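Local coordinates for aminopeptidase-like protein (PDB 5JM6) that probably acts as a zinc-dependent aminopeptidase of the M18 family, forms a dodecamer and is linked to the Cvt pathway of selective autophagy, at residues 138-143 / 281-286; 105-110 / 344-349. One frame throughout, in Å; residues are numbered along the deposited sequence.

Interaction 1: residues 138-143 / 281-286; sequences TARLKP and ELELFD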
loop_
_atom_site.group_PDB
_atom_site.type_symbol
_atom_site.label_atom_id
_atom_site.label_comp_id
_atom_site.label_asym_id
_atom_site.label_seq_id
_atom_site.Cartn_x
_atom_site.Cartn_y
_atom_site.Cartn_z
ATOM N N THR A 138 -6.771 31.962 -20.924
ATOM C CA THR A 138 -8.120 32.092 -21.463
ATOM C C THR A 138 -8.534 30.803 -22.172
ATOM O O THR A 138 -7.705 29.927 -22.405
ATOM C CB THR A 138 -8.224 33.295 -22.427
ATOM O OG1 THR A 138 -9.601 33.604 -22.672
ATOM C CG2 THR A 138 -7.513 33.004 -23.740
ATOM N N ALA A 139 -9.823 30.670 -22.472
ATOM C CA ALA A 139 -10.331 29.463 -23.120
ATOM C C ALA A 139 -10.819 29.752 -24.535
ATOM O O ALA A 139 -11.845 30.401 -24.725
ATOM C CB ALA A 139 -11.450 28.853 -22.291
ATOM N N ARG A 140 -10.091 29.247 -25.525
ATOM C CA ARG A 140 -10.406 29.545 -26.917
ATOM C C ARG A 140 -11.425 28.578 -27.502
ATOM O O ARG A 140 -11.400 27.380 -27.220
ATOM C CB ARG A 140 -9.131 29.536 -27.761
ATOM C CG ARG A 140 -8.132 30.585 -27.318
ATOM C CD ARG A 140 -7.041 30.824 -28.343
ATOM N NE ARG A 140 -6.875 32.256 -28.571
ATOM C CZ ARG A 140 -5.947 33.010 -27.989
ATOM N NH1 ARG A 140 -5.078 32.471 -27.144
ATOM N NH2 ARG A 140 -5.886 34.306 -28.258
ATOM N N LEU A 141 -12.328 29.121 -28.313
ATOM C CA LEU A 141 -13.292 28.311 -29.040
ATOM C C LEU A 141 -12.577 27.355 -29.986
ATOM O O LEU A 141 -11.628 27.735 -30.673
ATOM C CB LEU A 141 -14.265 29.194 -29.824
ATOM C CG LEU A 141 -15.570 29.624 -29.147
ATOM C CD1 LEU A 141 -15.311 30.435 -27.884
ATOM C CD2 LEU A 141 -16.433 30.409 -30.124
ATOM N N LYS A 142 -13.037 26.110 -30.006
ATOM C CA LYS A 142 -12.507 25.097 -30.907
ATOM C C LYS A 142 -12.768 25.492 -32.359
ATOM O O LYS A 142 -13.666 26.291 -32.623
ATOM C CB LYS A 142 -13.145 23.742 -30.599
ATOM C CG LYS A 142 -12.866 23.221 -29.197
ATOM C CD LYS A 142 -12.345 21.804 -29.266
ATOM C CE LYS A 142 -12.115 21.171 -27.901
ATOM N NZ LYS A 142 -13.372 20.940 -27.138
ATOM N N PRO A 143 -11.972 24.960 -33.303
ATOM C CA PRO A 143 -12.309 25.139 -34.720
ATOM C C PRO A 143 -13.758 24.755 -35.029
ATOM O O PRO A 143 -14.446 25.498 -35.727
ATOM C CB PRO A 143 -11.320 24.211 -35.421
ATOM C CG PRO A 143 -10.097 24.316 -34.567
ATOM C CD PRO A 143 -10.602 24.441 -33.137
ATOM N N GLU A 281 -11.502 34.197 -34.242
ATOM C CA GLU A 281 -10.743 33.792 -33.078
ATOM C C GLU A 281 -11.450 34.331 -31.847
ATOM O O GLU A 281 -11.361 35.519 -31.545
ATOM C CB GLU A 281 -9.312 34.316 -33.175
ATOM C CG GLU A 281 -8.243 33.280 -32.903
ATOM C CD GLU A 281 -6.870 33.743 -33.345
ATOM O OE1 GLU A 281 -5.918 33.631 -32.545
ATOM O OE2 GLU A 281 -6.742 34.212 -34.496
ATOM N N LEU A 282 -12.125 33.450 -31.119
ATOM C CA LEU A 282 -12.944 33.873 -29.993
ATOM C C LEU A 282 -12.563 33.103 -28.744
ATOM O O LEU A 282 -12.197 31.929 -28.811
ATOM C CB LEU A 282 -14.434 33.686 -30.299
ATOM C CG LEU A 282 -14.999 34.436 -31.510
ATOM C CD1 LEU A 282 -16.453 34.070 -31.737
ATOM C CD2 LEU A 282 -14.856 35.934 -31.325
ATOM N N GLU A 283 -12.642 33.775 -27.604
ATOM C CA GLU A 283 -12.323 33.155 -26.330
ATOM C C GLU A 283 -13.373 33.513 -25.291
ATOM O O GLU A 283 -14.171 34.430 -25.489
ATOM C CB GLU A 283 -10.936 33.589 -25.855
ATOM C CG GLU A 283 -10.763 35.095 -25.770
ATOM C CD GLU A 283 -9.322 35.508 -25.550
ATOM O OE1 GLU A 283 -8.456 35.098 -26.352
ATOM O OE2 GLU A 283 -9.056 36.242 -24.576
ATOM N N LEU A 284 -13.374 32.776 -24.190
ATOM C CA LEU A 284 -14.248 33.087 -23.073
ATOM C C LEU A 284 -13.476 33.883 -22.032
ATOM O O LEU A 284 -12.315 33.588 -21.748
ATOM C CB LEU A 284 -14.826 31.809 -22.464
ATOM C CG LEU A 284 -15.604 30.933 -23.448
ATOM C CD1 LEU A 284 -16.152 29.691 -22.764
ATOM C CD2 LEU A 284 -16.724 31.732 -24.100
ATOM N N PHE A 285 -14.115 34.909 -21.485
ATOM C CA PHE A 285 -13.511 35.692 -20.417
ATOM C C PHE A 285 -14.559 35.998 -19.360
ATOM O O PHE A 285 -15.758 35.886 -19.611
ATOM C CB PHE A 285 -12.897 36.987 -20.958
ATOM C CG PHE A 285 -13.877 37.877 -21.674
ATOM C CD1 PHE A 285 -14.089 37.740 -23.035
ATOM C CD2 PHE A 285 -14.577 38.856 -20.986
ATOM C CE1 PHE A 285 -14.985 38.559 -23.697
ATOM C CE2 PHE A 285 -15.474 39.677 -21.643
ATOM C CZ PHE A 285 -15.679 39.527 -23.000
ATOM N N ASP A 286 -14.103 36.382 -18.175
ATOM C CA ASP A 286 -15.016 36.670 -17.081
ATOM C C ASP A 286 -15.705 38.014 -17.305
ATOM O O ASP A 286 -15.048 39.042 -17.477
ATOM C CB ASP A 286 -14.265 36.652 -15.748
ATOM C CG ASP A 286 -15.169 36.918 -14.560
ATOM O OD1 ASP A 286 -16.404 36.758 -14.688
ATOM O OD2 ASP A 286 -14.637 37.280 -13.490
#

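Interaction 2: residues 105-110 / 344-349; sequences TTRNGS and LLRQGA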
loop_
_atom_site.group_PDB
_atom_site.type_symbol
_atom_site.label_atom_id
_atom_site.label_comp_id
_atom_site.label_asym_id
_atom_site.label_seq_id
_atom_site.Cartn_x
_atom_site.Cartn_y
_atom_site.Cartn_z
ATOM N N THR A 105 4.816 49.808 -34.201
ATOM C CA THR A 105 4.631 48.758 -35.196
ATOM C C THR A 105 3.860 47.590 -34.583
ATOM O O THR A 105 3.894 47.365 -33.372
ATOM C CB THR A 105 5.992 48.295 -35.776
ATOM O OG1 THR A 105 6.573 49.376 -36.513
ATOM C CG2 THR A 105 5.842 47.102 -36.718
ATOM N N THR A 106 3.154 46.869 -35.446
ATOM C CA THR A 106 2.208 45.840 -35.062
ATOM C C THR A 106 2.540 44.519 -35.749
ATOM O O THR A 106 3.041 44.506 -36.873
ATOM C CB THR A 106 0.777 46.296 -35.420
ATOM O OG1 THR A 106 0.299 47.187 -34.405
ATOM C CG2 THR A 106 -0.183 45.125 -35.566
ATOM N N ARG A 107 2.293 43.411 -35.056
ATOM C CA ARG A 107 2.398 42.094 -35.660
ATOM C C ARG A 107 1.191 41.249 -35.253
ATOM O O ARG A 107 0.935 41.055 -34.064
ATOM C CB ARG A 107 3.710 41.419 -35.256
ATOM C CG ARG A 107 4.087 40.224 -36.111
ATOM C CD ARG A 107 5.473 39.702 -35.763
ATOM N NE ARG A 107 6.535 40.480 -36.395
ATOM C CZ ARG A 107 7.807 40.095 -36.460
ATOM N NH1 ARG A 107 8.182 38.939 -35.932
ATOM N NH2 ARG A 107 8.705 40.869 -37.055
ATOM N N ASN A 108 0.437 40.790 -36.252
ATOM C CA ASN A 108 -0.753 39.950 -36.073
ATOM C C ASN A 108 -1.847 40.634 -35.238
ATOM O O ASN A 108 -2.807 40.002 -34.795
ATOM C CB ASN A 108 -0.320 38.611 -35.438
ATOM C CG ASN A 108 -1.478 37.669 -35.151
ATOM O OD1 ASN A 108 -2.098 37.127 -36.064
ATOM N ND2 ASN A 108 -1.766 37.462 -33.868
ATOM N N GLY A 109 -1.748 41.949 -35.088
ATOM C CA GLY A 109 -2.730 42.689 -34.314
ATOM C C GLY A 109 -2.738 42.311 -32.840
ATOM O O GLY A 109 -3.590 42.779 -32.087
ATOM N N SER A 110 -1.887 41.358 -32.461
ATOM C CA SER A 110 -1.674 40.985 -31.062
ATOM C C SER A 110 -0.320 41.365 -30.434
ATOM O O SER A 110 -0.104 41.121 -29.247
ATOM C CB SER A 110 -1.894 39.483 -30.912
ATOM O OG SER A 110 -1.003 38.759 -31.737
ATOM N N LEU A 344 7.904 31.625 -27.970
ATOM C CA LEU A 344 8.282 31.715 -29.372
ATOM C C LEU A 344 7.248 31.160 -30.324
ATOM O O LEU A 344 7.050 29.956 -30.475
ATOM C CB LEU A 344 9.667 31.093 -29.670
ATOM C CG LEU A 344 10.524 29.921 -29.176
ATOM C CD1 LEU A 344 10.063 28.589 -29.630
ATOM C CD2 LEU A 344 11.944 30.161 -29.697
ATOM N N LEU A 345 6.597 32.119 -30.964
ATOM C CA LEU A 345 6.194 32.012 -32.342
ATOM C C LEU A 345 6.199 33.469 -32.802
ATOM O O LEU A 345 6.666 34.334 -32.057
ATOM C CB LEU A 345 4.866 31.269 -32.515
ATOM C CG LEU A 345 4.467 29.830 -32.235
ATOM C CD1 LEU A 345 3.014 29.862 -32.492
ATOM C CD2 LEU A 345 5.081 28.852 -33.191
ATOM N N ARG A 346 5.703 33.742 -34.003
ATOM C CA ARG A 346 5.980 34.995 -34.712
ATOM C C ARG A 346 5.879 36.264 -33.853
ATOM O O ARG A 346 6.718 37.162 -33.959
ATOM C CB ARG A 346 5.027 35.098 -35.906
ATOM C CG ARG A 346 5.154 36.345 -36.755
ATOM C CD ARG A 346 4.007 36.392 -37.754
ATOM N NE ARG A 346 4.014 37.585 -38.595
ATOM C CZ ARG A 346 2.950 38.356 -38.798
ATOM N NH1 ARG A 346 1.797 38.063 -38.211
ATOM N NH2 ARG A 346 3.039 39.422 -39.582
ATOM N N GLN A 347 4.872 36.322 -32.986
ATOM C CA GLN A 347 4.653 37.488 -32.132
ATOM C C GLN A 347 5.219 37.337 -30.713
ATOM O O GLN A 347 5.076 38.240 -29.887
ATOM C CB GLN A 347 3.158 37.798 -32.064
ATOM C CG GLN A 347 2.476 37.812 -33.422
ATOM C CD GLN A 347 1.916 36.454 -33.812
ATOM O OE1 GLN A 347 1.425 35.708 -32.965
ATOM N NE2 GLN A 347 1.995 36.126 -35.097
ATOM N N GLY A 348 5.854 36.202 -30.431
ATOM C CA GLY A 348 6.402 35.934 -29.109
ATOM C C GLY A 348 7.714 36.647 -28.818
ATOM O O GLY A 348 8.311 37.246 -29.712
ATOM N N ALA A 349 8.173 36.564 -27.571
ATOM C CA ALA A 349 9.320 37.350 -27.108
ATOM C C ALA A 349 10.681 36.792 -27.536
ATOM O O ALA A 349 11.633 37.542 -27.697
ATOM C CB ALA A 349 9.275 37.490 -25.594
HETATM O O HOH W 1 1.421 41.455 -39.445
#

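Interaction 1: residues 138-143 / 281-286
The side chain of E283 meets both T138 and R140 across the strands, on the same face of the sheet as R140. Its CG sits between the backbone N and the carbonyl carbon (chi1 55°), and the chain is extended beyond it. E283 CB packs 3.5 Å from T138 OG1 and touches the carbonyl O of A139. CG stays beside T138 OG1. E283 CD lies 3.6 Å from T138 CG2, where the two side chains cross at about a right angle. At the tip, E283 OE2 is 3.3 Å from T138 OG1, a weak contact. That hydroxyl also lies near L284 O. The other oxygen, E283 OE1, forms a salt bridge with R140 NH2 at 3.3 Å. It sits over a guanidinium face, the carboxylate and guanidinium planes 79° apart, so charge holds the pair and no N-H points at the oxygen. Y161 makes a cation-pi contact with R140. E281 lies near R140 too, but pairs with R179 and with S430 of the second subunit.

The strands are antiparallel. L284 N bonds to A139 O, and L141 N bonds to L282 O at 2.9 Å. L141 CD2 packs on L282 CB at 3.8 Å. The contact joins strands 139-141 and 277-286 in the six-stranded sheet of the smaller domain, which serves dimerization in M18 enzymes. Backbone bonds set the strand pairing, while the buried E283 carboxylate is probably stabilised by the positive charge of R140.

Interaction 2: residues 105-110 / 344-349
R107 crosses R346, and R107 CG lies 3.5 Å from R346 CZ, over the centre of one guanidinium face. R107 CG is anti to the backbone N (chi1 -164°), and the chain bends at chi3. This carries R107 NH1 to R346 O, with a bond of 3.0 Å and an N-H...O angle of 156°. The oxygen is near the guanidinium plane, at its edge. Beside this pair, the amides of N108 and Q347 stack with planes 27° apart, and N108 CB is 3.4 Å from Q347 NE2.

Further out, N108 ND2 bonds to S110 OG at 2.6 Å, which fixes the turn of the amide. A type I turn from L345 to G348 presents R346 and Q347. A water accepts from R346 NH2. R346 NE bonds to G471 O and N108 OD1 accepts from K473 NZ, both of the second subunit.

An alanine in place of R107 would probably leave R346 O without this donor and the R346 guanidinium without the methylene packed on its face. The contact joins the end of strand 102-107 to the loop before helix 353-368. Two like charges lie close here; the carbonyl oxygens that accept from them probably ease the repulsion, while the methylene packing adds only contact.

Interaction 1 is the more buried contact, and interaction 2 is only partly buried. They hold different elements. Interaction 1 pairs two strands within the six-stranded antiparallel sheet, while interaction 2 ties a strand end of the nine-stranded mixed sheet to an irregular loop. Their centres are about 19 Å apart and they do not touch. Along the chain, interaction 1 is nested inside the loop closed by interaction 2. The chemistry follows the setting: backbone bonds and opposite charges in 138-143 / 281-286, side-chain packing and a side-chain bond to a carbonyl in 105-110 / 344-349. R179 bridges them, with a salt bridge to E281 and a weak bond to N108. Both contacts also meet the second subunit.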